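Peridinin-chlorophyll A protein (Amphidinium carterae, PDB 2C9E) probably serves as a water-soluble light-harvesting antenna, binding peridinin and chlorophyll a to capture blue-green light. Local coordinates at residues A110-R113 against T114-P117; L230-Q234 against N235-D239; A294-Q297 against M298-A302. One frame throughout, in Å; residues are numbered along the deposited sequence.

In the fold
All three interactions illustrate one principle: in a mainly helical antenna protein without strands, local contacts along a helix or at its ends shape the walls that hold pigment. Each combines buried side chains facing the pigments (Leu112 and Phe116; Ile237 and Asn238; Leu296, Gln297 and Leu300) with exposed residues such as Thr114, Asn233 and Asp295. Interaction 1, where helix 106-111 runs out in the N-terminal half, relies on weak backbone bonds, waters and a sandwiched arginine. In the C-terminal half, interaction 2 starts helix 234-251 with an asparagine cap, whereas 294-302 is regular helix, leucine, methionine and phenylalanine lying on a carotenoid and one glutamine bonded to chlorophyll a. Their centres lie about 26 to 32 Å apart.

Interaction 1. Residues A110-R113 against T114-P117; sequences AALR and TAFP. With PID (peridinin), chain E.
Ala111 and Leu112 hand the end of helix 106-111 over to the following loop through two weak backbone bonds, Thr114 N to Ala111 O (3.4 Å) and Ala115 N to Leu112 O (3.3 Å), each spanning three residues. Water helps where the backbone bonding is poor: one molecule donates to Leu112 O and accepts from Phe116 N at 2.9 Å. Arg113 is held between a side chain and a pigment. Its CG is anti to the backbone N (chi1 178°), and a bend at chi3 (72°) turns the guanidinium so that CG2 of Thr114 lies 3.6 Å above the centre of one face. The opposite face meets peridinin methyl CM1, displaced toward the rim, and Arg113 CD packs 3.5 Å from peridinin C9. Leu112 splits its branches: CD1 rests on the polyene, 3.6 Å from C17, while CD2 approaches the Phe116 ring obliquely, 4.1 Å from CE1. Phe116 in turn touches chlorophyll a, and both side chains pack on helix 41-55. Carbon groups on both faces confine the guanidinium, while NH1 is hydrogen-bonded to O2D of digalactosyl diacyl glycerol; its positive charge, lying close to the carotenoid, may polarise it.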
loop_
_atom_site.group_PDB
_atom_site.type_symbol
_atom_site.label_atom_id
_atom_site.label_comp_id
_atom_site.label_asym_id
_atom_site.label_seq_id
_atom_site.Cartn_x
_atom_site.Cartn_y
_atom_site.Cartn_z
ATOM N N ALA A 110 -16.661 -1.672 -5.191
ATOM C CA ALA A 110 -17.684 -1.310 -4.189
ATOM C C ALA A 110 -17.627 -2.241 -2.975
ATOM O O ALA A 110 -18.024 -1.866 -1.856
ATOM C CB ALA A 110 -19.075 -1.364 -4.803
ATOM N N ALA A 111 -17.139 -3.454 -3.182
ATOM C CA ALA A 111 -17.076 -4.364 -2.056
ATOM C C ALA A 111 -15.994 -4.012 -1.024
ATOM O O ALA A 111 -16.052 -4.479 0.093
ATOM C CB ALA A 111 -16.913 -5.790 -2.537
ATOM N N LEU A 112 -15.038 -3.167 -1.366
ATOM C CA LEU A 112 -14.026 -2.818 -0.375
ATOM C C LEU A 112 -14.578 -2.058 0.806
ATOM O O LEU A 112 -13.936 -2.013 1.878
ATOM C CB LEU A 112 -12.874 -2.040 -1.014
ATOM C CG LEU A 112 -11.958 -3.072 -1.701
ATOM C CD1 LEU A 112 -10.993 -2.385 -2.727
ATOM C CD2 LEU A 112 -11.128 -3.780 -0.592
ATOM N N ARG A 113 -15.768 -1.461 0.642
ATOM C CA ARG A 113 -16.404 -0.689 1.720
ATOM C C ARG A 113 -16.641 -1.492 2.988
ATOM O O ARG A 113 -16.536 -0.979 4.087
ATOM C CB ARG A 113 -17.772 -0.165 1.252
ATOM C CG ARG A 113 -18.562 0.632 2.311
ATOM C CD ARG A 113 -19.833 1.205 1.680
ATOM N NE ARG A 113 -20.794 0.118 1.422
ATOM C CZ ARG A 113 -21.660 -0.352 2.319
ATOM N NH1 ARG A 113 -21.708 0.190 3.567
ATOM N NH2 ARG A 113 -22.467 -1.385 1.979
ATOM N N THR A 114 -17.001 -2.756 2.830
ATOM C CA THR A 114 -17.312 -3.634 3.960
ATOM C C THR A 114 -16.280 -4.740 4.147
ATOM O O THR A 114 -16.494 -5.655 4.938
ATOM C CB THR A 114 -18.711 -4.325 3.742
ATOM O OG1 THR A 114 -18.657 -5.160 2.568
ATOM C CG2 THR A 114 -19.796 -3.297 3.476
ATOM N N ALA A 115 -15.173 -4.688 3.431
ATOM C CA ALA A 115 -14.193 -5.746 3.555
ATOM C C ALA A 115 -13.275 -5.719 4.782
ATOM O O ALA A 115 -12.989 -6.766 5.374
ATOM C CB ALA A 115 -13.367 -5.806 2.284
ATOM N N PHE A 116 -12.820 -4.552 5.192
ATOM C CA PHE A 116 -11.914 -4.486 6.347
ATOM C C PHE A 116 -12.618 -4.557 7.707
ATOM O O PHE A 116 -13.673 -4.010 7.882
ATOM C CB PHE A 116 -11.045 -3.204 6.279
ATOM C CG PHE A 116 -9.936 -3.303 5.272
ATOM C CD1 PHE A 116 -10.141 -2.924 3.950
ATOM C CD2 PHE A 116 -8.731 -3.907 5.621
ATOM C CE1 PHE A 116 -9.160 -3.164 2.982
ATOM C CE2 PHE A 116 -7.752 -4.153 4.683
ATOM C CZ PHE A 116 -7.948 -3.794 3.363
ATOM N N PRO A 117 -12.044 -5.274 8.676
ATOM C CA PRO A 117 -12.697 -5.360 9.993
ATOM C C PRO A 117 -12.885 -4.073 10.771
ATOM O O PRO A 117 -11.972 -3.234 10.873
ATOM C CB PRO A 117 -11.813 -6.341 10.768
ATOM C CG PRO A 117 -10.490 -6.232 10.078
ATOM C CD PRO A 117 -10.923 -6.223 8.614
HETATM C C1 PID E . -24.053 3.432 -0.027
HETATM C C2 PID E . -25.462 4.008 0.133
HETATM C C3 PID E . -26.019 4.399 -1.237
HETATM C C4 PID E . -25.094 5.468 -1.824
HETATM C C5 PID E . -23.722 4.907 -2.215
HETATM C C6 PID E . -23.165 3.913 -1.181
HETATM C C7 PID E . -21.775 3.906 -1.045
HETATM C C8 PID E . -20.915 2.917 -1.522
HETATM C C9 PID E . -19.532 2.991 -1.354
HETATM C C10 PID E . -18.839 4.017 -0.720
HETATM C C11 PID E . -18.635 2.102 -1.784
HETATM C C12 PID E . -17.416 2.539 -1.457
HETATM C C13 PID E . -16.216 1.940 -1.840
HETATM C C14 PID E . -14.923 2.377 -1.541
HETATM C C15 PID E . -13.842 1.659 -2.061
HETATM C C16 PID E . -12.487 1.962 -1.919
HETATM C C17 PID E . -11.533 1.190 -2.581
HETATM C C18 PID E . -10.173 1.495 -2.550
HETATM C C19 PID E . -9.227 0.769 -3.272
HETATM C C20 PID E . -7.882 1.146 -3.264
HETATM C C21 PID E . -6.852 0.535 -3.982
HETATM C C22 PID E . -5.555 1.039 -3.887
HETATM C C23 PID E . -4.507 0.569 -4.521
HETATM C C24 PID E . -3.460 0.106 -5.161
HETATM C C25 PID E . -3.018 0.644 -6.534
HETATM C C26 PID E . -2.885 -0.523 -7.516
HETATM C C27 PID E . -2.018 -1.671 -6.979
HETATM C C28 PID E . -2.536 -2.175 -5.626
HETATM C C29 PID E . -2.651 -1.062 -4.579
HETATM C C30 PID E . -1.504 -2.754 -9.062
HETATM C C31 PID E . -1.710 -3.920 -10.029
HETATM C CM1 PID E . -23.401 3.019 1.296
HETATM C CM2 PID E . -22.801 6.119 -2.371
HETATM C CM3 PID E . -23.851 4.228 -3.583
HETATM C CM4 PID E . -14.692 3.661 -0.740
HETATM C CM5 PID E . -7.137 -0.677 -4.878
HETATM C CM6 PID E . -4.044 1.639 -7.086
HETATM C CM7 PID E . -1.667 1.355 -6.428
HETATM C CM8 PID E . -3.335 -1.600 -3.322
HETATM O O1 PID E . -23.797 2.623 -1.180
HETATM O O2 PID E . -27.340 4.930 -1.094
HETATM O O3 PID E . -19.326 5.019 -0.195
HETATM O O4 PID E . -17.508 3.728 -0.786
HETATM O O5 PID E . -1.340 -0.607 -4.242
HETATM O O6 PID E . -2.175 -2.786 -7.877
HETATM O O7 PID E . -0.760 -1.820 -9.366
HETATM O O HOH W 1 -17.001 -6.683 1.422
HETATM O O HOH W 2 -13.577 -1.819 4.529
#

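Interaction 2. Residues L230-Q234 against N235-D239; sequences LTMNQ and NAIND. With PID (peridinin), chain I.
The flat amide of Gln234 has Ile237 on one side of its plane, where CD1 comes 3.0 Å from Gln234 OE1, a tight contact, and CG2 lies 3.7 Å from NE2. At its nitrogen end, NE2 makes two bonds. One is a nearly straight hydrogen bond (176°) to the ester carbonyl O7 of peridinin, 3.3 Å away; the other goes to a water that accepts at 2.8 Å and also donates to Asn238 OD1, although several acceptors compete for that water's protons. Two partners on one nitrogen restrict how the amide can turn, and the bend of the Gln234 chain at chi2 (68°) is what folds the amide back over Ile237 toward the pigment. Gln234, Ile237 and Asn238 also touch a second peridinin. The Asn233 amide crosses that of Asn235 at 47°, with OD1 against Asn235 CB. Asn233 is the N-cap of helix 234-251: with CG anti to its own N, OD1 swings over the first turn and accepts weak bonds from Asn235 N (3.1 Å) and Ala236 N (3.4 Å). Capping of this kind satisfies N-H groups that have no preceding turn to bond to. Regular helical bonding then follows, with Ile237 N on Asn233 O (3.1 Å) and Asn238 N on Gln234 O (2.9 Å). Met232 CB packs against Ile237 CD1. The junction connects helix 215-231 to helix 234-251. Met274 of helix 261-276 lies against Met232, Ala236 and Ile237, Thr277 OG1 bonds to Asn233 N, and Pro60 and Val63 of helix 60-77 pack on Gln234.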
loop_
_atom_site.group_PDB
_atom_site.type_symbol
_atom_site.label_atom_id
_atom_site.label_comp_id
_atom_site.label_asym_id
_atom_site.label_seq_id
_atom_site.Cartn_x
_atom_site.Cartn_y
_atom_site.Cartn_z
ATOM N N LEU A 230 7.247 4.527 -9.619
ATOM C CA LEU A 230 6.996 5.000 -10.990
ATOM C C LEU A 230 8.107 4.614 -11.983
ATOM O O LEU A 230 7.868 4.608 -13.177
ATOM C CB LEU A 230 6.751 6.508 -11.017
ATOM C CG LEU A 230 5.338 7.127 -10.875
ATOM C CD1 LEU A 230 4.233 6.159 -11.106
ATOM C CD2 LEU A 230 5.220 7.769 -9.547
ATOM N N THR A 231 9.301 4.275 -11.495
ATOM C CA THR A 231 10.421 3.828 -12.363
ATOM C C THR A 231 10.354 2.319 -12.634
ATOM O O THR A 231 11.110 1.798 -13.472
ATOM C CB THR A 231 11.814 4.017 -11.731
ATOM O OG1 THR A 231 11.929 3.131 -10.615
ATOM C CG2 THR A 231 12.070 5.482 -11.306
ATOM N N MET A 232 9.502 1.593 -11.911
ATOM C CA MET A 232 9.393 0.162 -12.156
ATOM C C MET A 232 8.542 -0.173 -13.390
ATOM O O MET A 232 7.649 0.584 -13.781
ATOM C CB MET A 232 8.764 -0.575 -10.960
ATOM C CG MET A 232 9.533 -0.427 -9.672
ATOM S SD MET A 232 8.683 -1.178 -8.269
ATOM C CE MET A 232 10.161 -1.567 -7.251
ATOM N N ASN A 233 8.802 -1.351 -13.944
ATOM C CA ASN A 233 8.061 -1.867 -15.076
ATOM C C ASN A 233 6.687 -2.292 -14.569
ATOM O O ASN A 233 6.567 -3.211 -13.757
ATOM C CB ASN A 233 8.779 -3.083 -15.650
ATOM C CG ASN A 233 8.140 -3.578 -16.937
ATOM O OD1 ASN A 233 7.152 -4.340 -16.951
ATOM N ND2 ASN A 233 8.702 -3.132 -18.040
ATOM N N GLN A 234 5.641 -1.647 -15.075
ATOM C CA GLN A 234 4.311 -1.964 -14.621
ATOM C C GLN A 234 3.855 -3.429 -14.775
ATOM O O GLN A 234 3.068 -3.895 -13.952
ATOM C CB GLN A 234 3.283 -0.993 -15.247
ATOM C CG GLN A 234 1.938 -0.900 -14.441
ATOM C CD GLN A 234 2.100 -0.241 -13.062
ATOM O OE1 GLN A 234 3.105 0.435 -12.819
ATOM N NE2 GLN A 234 1.101 -0.420 -12.162
ATOM N N ASN A 235 4.324 -4.173 -15.776
ATOM C CA ASN A 235 3.886 -5.574 -15.901
ATOM C C ASN A 235 4.476 -6.422 -14.758
ATOM O O ASN A 235 3.871 -7.393 -14.284
ATOM C CB ASN A 235 4.308 -6.184 -17.254
ATOM C CG ASN A 235 3.533 -5.593 -18.458
ATOM O OD1 ASN A 235 2.286 -5.514 -18.455
ATOM N ND2 ASN A 235 4.276 -5.202 -19.502
ATOM N N ALA A 236 5.686 -6.070 -14.359
ATOM C CA ALA A 236 6.383 -6.742 -13.256
ATOM C C ALA A 236 5.641 -6.400 -11.943
ATOM O O ALA A 236 5.550 -7.231 -11.027
ATOM C CB ALA A 236 7.846 -6.250 -13.184
ATOM N N ILE A 237 5.110 -5.173 -11.874
ATOM C CA ILE A 237 4.346 -4.746 -10.726
ATOM C C ILE A 237 3.122 -5.657 -10.681
ATOM O O ILE A 237 2.817 -6.250 -9.639
ATOM C CB ILE A 237 3.895 -3.270 -10.872
ATOM C CG1 ILE A 237 5.081 -2.358 -10.596
ATOM C CG2 ILE A 237 2.699 -2.955 -9.915
ATOM C CD1 ILE A 237 4.764 -0.883 -10.726
ATOM N N ASN A 238 2.442 -5.801 -11.817
ATOM C CA ASN A 238 1.260 -6.631 -11.875
ATOM C C ASN A 238 1.571 -8.041 -11.527
ATOM O O ASN A 238 0.793 -8.675 -10.837
ATOM C CB ASN A 238 0.617 -6.598 -13.253
ATOM C CG ASN A 238 0.213 -5.228 -13.636
ATOM O OD1 ASN A 238 -0.143 -4.425 -12.774
ATOM N ND2 ASN A 238 0.263 -4.926 -14.922
ATOM N N ASP A 239 2.692 -8.565 -12.003
ATOM C CA ASP A 239 3.019 -9.954 -11.654
ATOM C C ASP A 239 3.234 -10.152 -10.158
ATOM O O ASP A 239 2.689 -11.092 -9.586
ATOM C CB ASP A 239 4.269 -10.431 -12.365
ATOM C CG ASP A 239 4.084 -10.511 -13.838
ATOM O OD1 ASP A 239 3.113 -11.178 -14.270
ATOM O OD2 ASP A 239 4.919 -9.903 -14.553
HETATM C C1 PID I . 24.139 -2.318 2.743
HETATM C C2 PID I . 25.513 -2.869 3.130
HETATM C C3 PID I . 26.205 -3.508 1.925
HETATM C C4 PID I . 25.326 -4.661 1.433
HETATM C C5 PID I . 23.953 -4.228 0.907
HETATM C C6 PID I . 23.321 -3.058 1.680
HETATM C C7 PID I . 21.924 -3.073 1.761
HETATM C C8 PID I . 21.025 -2.173 1.184
HETATM C C9 PID I . 19.632 -2.246 1.296
HETATM C C10 PID I . 18.876 -3.192 1.984
HETATM C C11 PID I . 18.762 -1.498 0.616
HETATM C C12 PID I . 17.523 -1.953 0.822
HETATM C C13 PID I . 16.384 -1.465 0.183
HETATM C C14 PID I . 15.061 -1.889 0.336
HETATM C C15 PID I . 14.078 -1.271 -0.438
HETATM C C16 PID I . 12.722 -1.598 -0.427
HETATM C C17 PID I . 11.832 -0.970 -1.298
HETATM C C18 PID I . 10.481 -1.304 -1.335
HETATM C C19 PID I . 9.594 -0.723 -2.240
HETATM C C20 PID I . 8.250 -1.092 -2.264
HETATM C C21 PID I . 7.302 -0.590 -3.153
HETATM C C22 PID I . 5.982 -1.037 -3.062
HETATM C C23 PID I . 4.986 -0.680 -3.831
HETATM C C24 PID I . 3.960 -0.360 -4.581
HETATM C C25 PID I . 3.540 -1.146 -5.835
HETATM C C26 PID I . 3.425 -0.198 -7.035
HETATM C C27 PID I . 2.568 1.042 -6.737
HETATM C C28 PID I . 3.058 1.774 -5.481
HETATM C C29 PID I . 3.107 0.868 -4.243
HETATM C C30 PID I . 2.079 1.790 -8.973
HETATM C C31 PID I . 2.338 2.790 -10.101
HETATM C CM1 PID I . 23.427 -1.576 3.877
HETATM C CM2 PID I . 23.076 -5.478 0.994
HETATM C CM3 PID I . 24.087 -3.835 -0.566
HETATM C CM4 PID I . 14.695 -3.071 1.243
HETATM C CM5 PID I . 7.706 0.443 -4.210
HETATM C CM6 PID I . 4.554 -2.237 -6.186
HETATM C CM7 PID I . 2.190 -1.821 -5.570
HETATM C CM8 PID I . 3.680 1.660 -3.063
HETATM O O1 PID I . 23.964 -1.799 1.421
HETATM O O2 PID I . 27.461 -4.048 2.353
HETATM O O3 PID I . 19.289 -3.976 2.837
HETATM O O4 PID I . 17.556 -3.017 1.679
HETATM O O5 PID I . 1.784 0.419 -3.928
HETATM O O6 PID I . 2.750 1.995 -7.805
HETATM O O7 PID I . 1.312 0.840 -9.138
HETATM O O HOH W 3 -1.279 -1.817 -12.814
#

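Interaction 3. Residues A294-Q297 against M298-A302; sequences ADLQ and MALFA. With PID (peridinin), chain H.
Gln297 and Leu300 meet side chain to side chain, NE2 of the glutamine lying 3.9 Å from CD1 of the leucine, while the Met298 chain leads away toward the peridinin. The Gln297 chain curls at chi2 (-56°), which brings its amide up beside the pigments: OE1 sits 3.4 Å from peridinin C11, and NE2 is hydrogen-bonded to chlorophyll a O1A and to Asn293 OD1. Leu300 is wedged between protein and carotenoid, with CD1 3.8 Å from Leu296 CG and 3.7 Å from peridinin C15. All of this rides on a regular alpha-helix, 293-302, whose successive i to i+4 bonds include Leu300 N to Leu296 O (2.9 Å) and Phe301 N to Gln297 O (2.9 Å). The helix forms part of the helical shell around the pigments in this family, resting on helix 201-213 through Leu296, Ala299 and Leu300. Met298, itself bent at chi2 and chi3, places CE 3.5 Å from peridinin C2, in the epoxide-bearing ring, and also touches digalactosyl diacyl glycerol. Phe301 presents a ring face to peridinin C6, and the Phe301 side chain touches Ala309 and Lys310 of helix 306-324.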
loop_
_atom_site.group_PDB
_atom_site.type_symbol
_atom_site.label_atom_id
_atom_site.label_comp_id
_atom_site.label_asym_id
_atom_site.label_seq_id
_atom_site.Cartn_x
_atom_site.Cartn_y
_atom_site.Cartn_z
ATOM N N ALA A 294 15.937 1.736 11.217
ATOM C CA ALA A 294 17.031 0.949 11.769
ATOM C C ALA A 294 16.594 0.303 13.058
ATOM O O ALA A 294 16.913 -0.843 13.297
ATOM C CB ALA A 294 18.257 1.835 12.024
ATOM N N ASP A 295 15.881 1.045 13.894
ATOM C CA ASP A 295 15.421 0.517 15.149
ATOM C C ASP A 295 14.341 -0.527 14.925
ATOM O O ASP A 295 14.214 -1.440 15.701
ATOM C CB ASP A 295 14.851 1.619 16.026
ATOM C CG ASP A 295 15.928 2.526 16.620
ATOM O OD1 ASP A 295 17.101 2.154 16.681
ATOM O OD2 ASP A 295 15.568 3.628 17.044
ATOM N N LEU A 296 13.532 -0.361 13.881
ATOM C CA LEU A 296 12.511 -1.353 13.588
ATOM C C LEU A 296 13.172 -2.651 13.155
ATOM O O LEU A 296 12.776 -3.709 13.609
ATOM C CB LEU A 296 11.559 -0.873 12.504
ATOM C CG LEU A 296 10.597 -1.949 11.942
ATOM C CD1 LEU A 296 9.595 -2.400 13.001
ATOM C CD2 LEU A 296 9.861 -1.383 10.661
ATOM N N GLN A 297 14.169 -2.571 12.283
ATOM C CA GLN A 297 14.850 -3.781 11.851
ATOM C C GLN A 297 15.568 -4.518 12.993
ATOM O O GLN A 297 15.599 -5.758 12.973
ATOM C CB GLN A 297 15.836 -3.493 10.724
ATOM C CG GLN A 297 15.198 -2.811 9.500
ATOM C CD GLN A 297 14.025 -3.601 8.913
ATOM O OE1 GLN A 297 14.151 -4.774 8.595
ATOM N NE2 GLN A 297 12.880 -2.945 8.779
ATOM N N MET A 298 16.161 -3.795 13.964
ATOM C CA MET A 298 16.805 -4.468 15.108
ATOM C C MET A 298 15.714 -5.221 15.888
ATOM O O MET A 298 15.883 -6.359 16.256
ATOM C CB MET A 298 17.468 -3.491 16.083
ATOM C CG MET A 298 18.911 -3.144 15.787
ATOM S SD MET A 298 20.001 -4.603 15.672
ATOM C CE MET A 298 21.075 -4.131 14.341
ATOM N N ALA A 299 14.590 -4.586 16.161
ATOM C CA ALA A 299 13.521 -5.277 16.878
ATOM C C ALA A 299 12.975 -6.521 16.084
ATOM O O ALA A 299 12.718 -7.576 16.665
ATOM C CB ALA A 299 12.411 -4.276 17.179
ATOM N N LEU A 300 12.798 -6.411 14.762
ATOM C CA LEU A 300 12.347 -7.561 13.963
ATOM C C LEU A 300 13.419 -8.681 14.081
ATOM O O LEU A 300 13.091 -9.862 14.347
ATOM C CB LEU A 300 12.129 -7.139 12.480
ATOM C CG LEU A 300 10.860 -6.255 12.292
ATOM C CD1 LEU A 300 10.902 -5.563 10.955
ATOM C CD2 LEU A 300 9.568 -7.131 12.444
ATOM N N PHE A 301 14.694 -8.301 13.910
ATOM C CA PHE A 301 15.840 -9.230 14.056
ATOM C C PHE A 301 15.846 -9.887 15.469
ATOM O O PHE A 301 16.116 -11.073 15.595
ATOM C CB PHE A 301 17.148 -8.456 13.864
ATOM C CG PHE A 301 18.380 -9.242 14.180
ATOM C CD1 PHE A 301 18.573 -10.533 13.644
ATOM C CD2 PHE A 301 19.394 -8.686 14.954
ATOM C CE1 PHE A 301 19.773 -11.265 13.865
ATOM C CE2 PHE A 301 20.612 -9.413 15.179
ATOM C CZ PHE A 301 20.789 -10.708 14.623
ATOM N N ALA A 302 15.554 -9.113 16.521
ATOM C CA ALA A 302 15.537 -9.662 17.865
ATOM C C ALA A 302 14.458 -10.724 18.054
ATOM O O ALA A 302 14.530 -11.488 18.991
ATOM C CB ALA A 302 15.349 -8.537 18.933
HETATM C C1 PID H . 19.823 -6.713 11.216
HETATM C C2 PID H . 21.239 -6.464 11.741
HETATM C C3 PID H . 22.288 -7.104 10.826
HETATM C C4 PID H . 21.997 -8.599 10.702
HETATM C C5 PID H . 20.659 -8.943 10.036
HETATM C C6 PID H . 19.519 -7.985 10.420
HETATM C C7 PID H . 18.238 -8.549 10.432
HETATM C C8 PID H . 17.157 -8.068 9.692
HETATM C C9 PID H . 15.867 -8.605 9.677
HETATM C C10 PID H . 15.376 -9.707 10.367
HETATM C C11 PID H . 14.829 -8.066 9.036
HETATM C C12 PID H . 13.725 -8.760 9.320
HETATM C C13 PID H . 12.440 -8.358 8.950
HETATM C C14 PID H . 11.227 -8.991 9.225
HETATM C C15 PID H . 10.048 -8.381 8.792
HETATM C C16 PID H . 8.750 -8.831 9.030
HETATM C C17 PID H . 7.664 -8.097 8.553
HETATM C C18 PID H . 6.336 -8.440 8.801
HETATM C C19 PID H . 5.272 -7.677 8.318
HETATM C C20 PID H . 3.948 -7.987 8.630
HETATM C C21 PID H . 2.833 -7.259 8.212
HETATM C C22 PID H . 1.591 -7.664 8.696
HETATM C C23 PID H . 0.427 -7.106 8.490
HETATM C C24 PID H . -0.743 -6.514 8.470
HETATM C C25 PID H . -1.828 -6.791 7.417
HETATM C C26 PID H . -2.667 -5.543 7.105
HETATM C C27 PID H . -3.120 -4.804 8.373
HETATM C C28 PID H . -1.857 -4.336 9.104
HETATM C C29 PID H . -1.080 -5.550 9.616
HETATM C C30 PID H . -5.233 -3.780 7.926
HETATM C C31 PID H . -6.094 -2.536 7.693
HETATM C CM1 PID H . 18.730 -6.145 12.123
HETATM C CM2 PID H . 20.359 -10.381 10.472
HETATM C CM3 PID H . 20.844 -8.916 8.516
HETATM C CM4 PID H . 11.175 -10.343 9.943
HETATM C CM5 PID H . 2.945 -6.118 7.192
HETATM C CM6 PID H . -1.186 -7.300 6.124
HETATM C CM7 PID H . -2.758 -7.866 7.991
HETATM C CM8 PID H . 0.195 -5.080 10.322
HETATM O O1 PID H . 19.622 -6.692 9.799
HETATM O O2 PID H . 23.550 -7.008 11.491
HETATM O O3 PID H . 16.021 -10.480 11.073
HETATM O O4 PID H . 14.033 -9.809 10.141
HETATM O O5 PID H . -1.941 -6.211 10.546
HETATM O O6 PID H . -3.892 -3.624 8.101
HETATM O O7 PID H . -5.749 -4.895 7.966
#